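Local coordinates for protein mevalonate kinase, putative (Leishmania major, PDB 2HFS) that probably catalyses the ATP-dependent phosphorylation of (R)-mevalonate to (R)-5-phosphomevalonate, the first of three steps from mevalonate to isopentenyl diphosphate, at residues A[202-207]-A[286-291]. Sequence-based numbering, arbitrary orientation.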
loop_
_atom_site.group_PDB
_atom_site.type_symbol
_atom_site.label_atom_id
_atom_site.label_comp_id
_atom_site.label_asym_id
_atom_site.label_seq_id
_atom_site.Cartn_x
_atom_site.Cartn_y
_atom_site.Cartn_z
ATOM N N ALA A 202 -4.764 0.744 14.412
ATOM C CA ALA A 202 -4.559 1.231 15.779
ATOM C C ALA A 202 -4.890 0.178 16.848
ATOM O O ALA A 202 -4.103 -0.025 17.773
ATOM C CB ALA A 202 -5.349 2.520 16.016
ATOM N N LYS A 203 -6.034 -0.491 16.705
ATOM C CA LYS A 203 -6.476 -1.532 17.646
ATOM C C LYS A 203 -5.579 -2.780 17.687
ATOM O O LYS A 203 -5.300 -3.325 18.758
ATOM C CB LYS A 203 -7.918 -1.934 17.354
ATOM C CG LYS A 203 -8.334 -3.238 17.997
ATOM C CD LYS A 203 -9.846 -3.404 18.038
ATOM C CE LYS A 203 -10.241 -4.509 19.014
ATOM N NZ LYS A 203 -9.369 -5.715 18.884
ATOM N N VAL A 204 -5.147 -3.242 16.516
ATOM C CA VAL A 204 -4.292 -4.427 16.428
ATOM C C VAL A 204 -2.891 -4.092 16.951
ATOM O O VAL A 204 -2.296 -4.858 17.726
ATOM C CB VAL A 204 -4.247 -4.967 14.962
ATOM C CG1 VAL A 204 -3.311 -6.145 14.859
ATOM C CG2 VAL A 204 -5.661 -5.355 14.480
ATOM N N VAL A 205 -2.364 -2.944 16.520
ATOM C CA VAL A 205 -1.038 -2.485 16.952
ATOM C C VAL A 205 -0.989 -2.351 18.468
ATOM O O VAL A 205 0.008 -2.686 19.085
ATOM C CB VAL A 205 -0.600 -1.154 16.254
ATOM C CG1 VAL A 205 0.566 -0.496 16.980
ATOM C CG2 VAL A 205 -0.211 -1.397 14.782
ATOM N N ASN A 206 -2.074 -1.876 19.068
ATOM C CA ASN A 206 -2.131 -1.765 20.531
ATOM C C ASN A 206 -2.256 -3.108 21.252
ATOM O O ASN A 206 -1.651 -3.307 22.321
ATOM C CB ASN A 206 -3.202 -0.766 20.941
ATOM C CG ASN A 206 -2.891 0.624 20.438
ATOM O OD1 ASN A 206 -1.731 1.059 20.460
ATOM N ND2 ASN A 206 -3.917 1.336 19.979
ATOM N N ASP A 207 -2.992 -4.042 20.657
ATOM C CA ASP A 207 -2.970 -5.439 21.116
ATOM C C ASP A 207 -1.543 -6.002 21.129
ATOM O O ASP A 207 -1.170 -6.712 22.057
ATOM C CB ASP A 207 -3.867 -6.335 20.254
ATOM C CG ASP A 207 -5.337 -6.218 20.611
ATOM O OD1 ASP A 207 -5.684 -5.441 21.522
ATOM O OD2 ASP A 207 -6.221 -6.853 20.014
ATOM N N THR A 286 -1.968 -4.965 8.333
ATOM C CA THR A 286 -2.539 -5.007 9.687
ATOM C C THR A 286 -2.832 -6.428 10.154
ATOM O O THR A 286 -2.642 -6.745 11.319
ATOM C CB THR A 286 -3.815 -4.138 9.751
ATOM O OG1 THR A 286 -3.455 -2.774 9.547
ATOM C CG2 THR A 286 -4.464 -4.157 11.152
ATOM N N GLY A 287 -3.286 -7.269 9.234
ATOM C CA GLY A 287 -3.707 -8.626 9.558
ATOM C C GLY A 287 -5.101 -8.643 10.147
ATOM O O GLY A 287 -5.787 -7.605 10.188
ATOM N N ARG A 288 -5.514 -9.823 10.624
ATOM C CA ARG A 288 -6.852 -10.056 11.207
ATOM C C ARG A 288 -7.944 -9.651 10.212
ATOM O O ARG A 288 -8.976 -9.085 10.584
ATOM C CB ARG A 288 -7.031 -9.316 12.545
ATOM C CG ARG A 288 -5.942 -9.594 13.594
ATOM C CD ARG A 288 -6.285 -9.014 14.964
ATOM N NE ARG A 288 -5.425 -9.527 16.028
ATOM C CZ ARG A 288 -5.283 -8.945 17.222
ATOM N NH1 ARG A 288 -5.945 -7.826 17.502
ATOM N NH2 ARG A 288 -4.479 -9.480 18.138
ATOM N N GLY A 289 -7.683 -9.917 8.935
ATOM C CA GLY A 289 -8.513 -9.408 7.850
ATOM C C GLY A 289 -7.613 -8.816 6.784
ATOM O O GLY A 289 -6.427 -9.146 6.700
ATOM N N GLY A 290 -8.152 -7.916 5.978
ATOM C CA GLY A 290 -7.329 -7.215 5.000
ATOM C C GLY A 290 -6.833 -8.157 3.909
ATOM O O GLY A 290 -7.578 -9.027 3.455
ATOM N N ILE A 291 -5.563 -8.007 3.537
ATOM C CA ILE A 291 -4.981 -8.704 2.391
ATOM C C ILE A 291 -3.862 -9.666 2.780
ATOM O O ILE A 291 -3.207 -9.508 3.843
ATOM C CB ILE A 291 -4.425 -7.707 1.297
ATOM C CG1 ILE A 291 -3.405 -6.704 1.883
ATOM C CG2 ILE A 291 -5.572 -6.993 0.578
ATOM C CD1 ILE A 291 -2.363 -6.206 0.841
#
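The Arg288 guanidinium lays one face over Val204, whose CG1 sits 3.9 Å above the plane and is displaced toward the rim, while the carboxylate of Asp207 meets it at the edge. There NH1 donates to Asp207 OD2 at 2.7 Å with an N-H...O angle of 160°, a short, nearly straight salt bridge. OD2 lies close to the guanidinium plane but is engaged on its anti side, and the two flat groups are turned 56° from each other. The salt bridge is monodentate: NH1 alone bonds OD2, and Arg288 NH2 stays 3.7 Å from it. The same oxygen also pairs with Lys203 NZ, at 3.5 Å, one helical turn earlier.

Behind the charged tip the contact is largely apolar. The arginine chain, extended from CG to NE, runs antiparallel to the valine side chain as it passes it, bringing CD within 3.7 Å of Val204 CG2. That methyl also touches Thr286 CG2, again at 3.7 Å, and Val204 CG1 lies as far from the carbonyl O of Thr286, which His28 NE2 hydrogen-bonds. With CG2 of Thr286 anti to its backbone N, the methyl faces the valine and OG1 is left to hydrogen-bond Thr201 OG1. His28 and Val261 add to the surroundings of Val204.

Helix 201-214 is thereby joined near its start to the glycine-rich loop between strands 280-284 and 291-296 of the antiparallel sheet, a loop of the GHMP kinase C-terminal region, consistent with the family's conserved glycine-rich motif. Arg288 NH2 has a further partner in the carbonyl O of Asp260, which helps fix the guanidinium's rotation. Lys203 NZ and Arg288 NH1 come to 4.3 Å of each other, and the carboxylate they share probably offsets their repulsion; the two cations would in turn be expected to favour ionised Asp207.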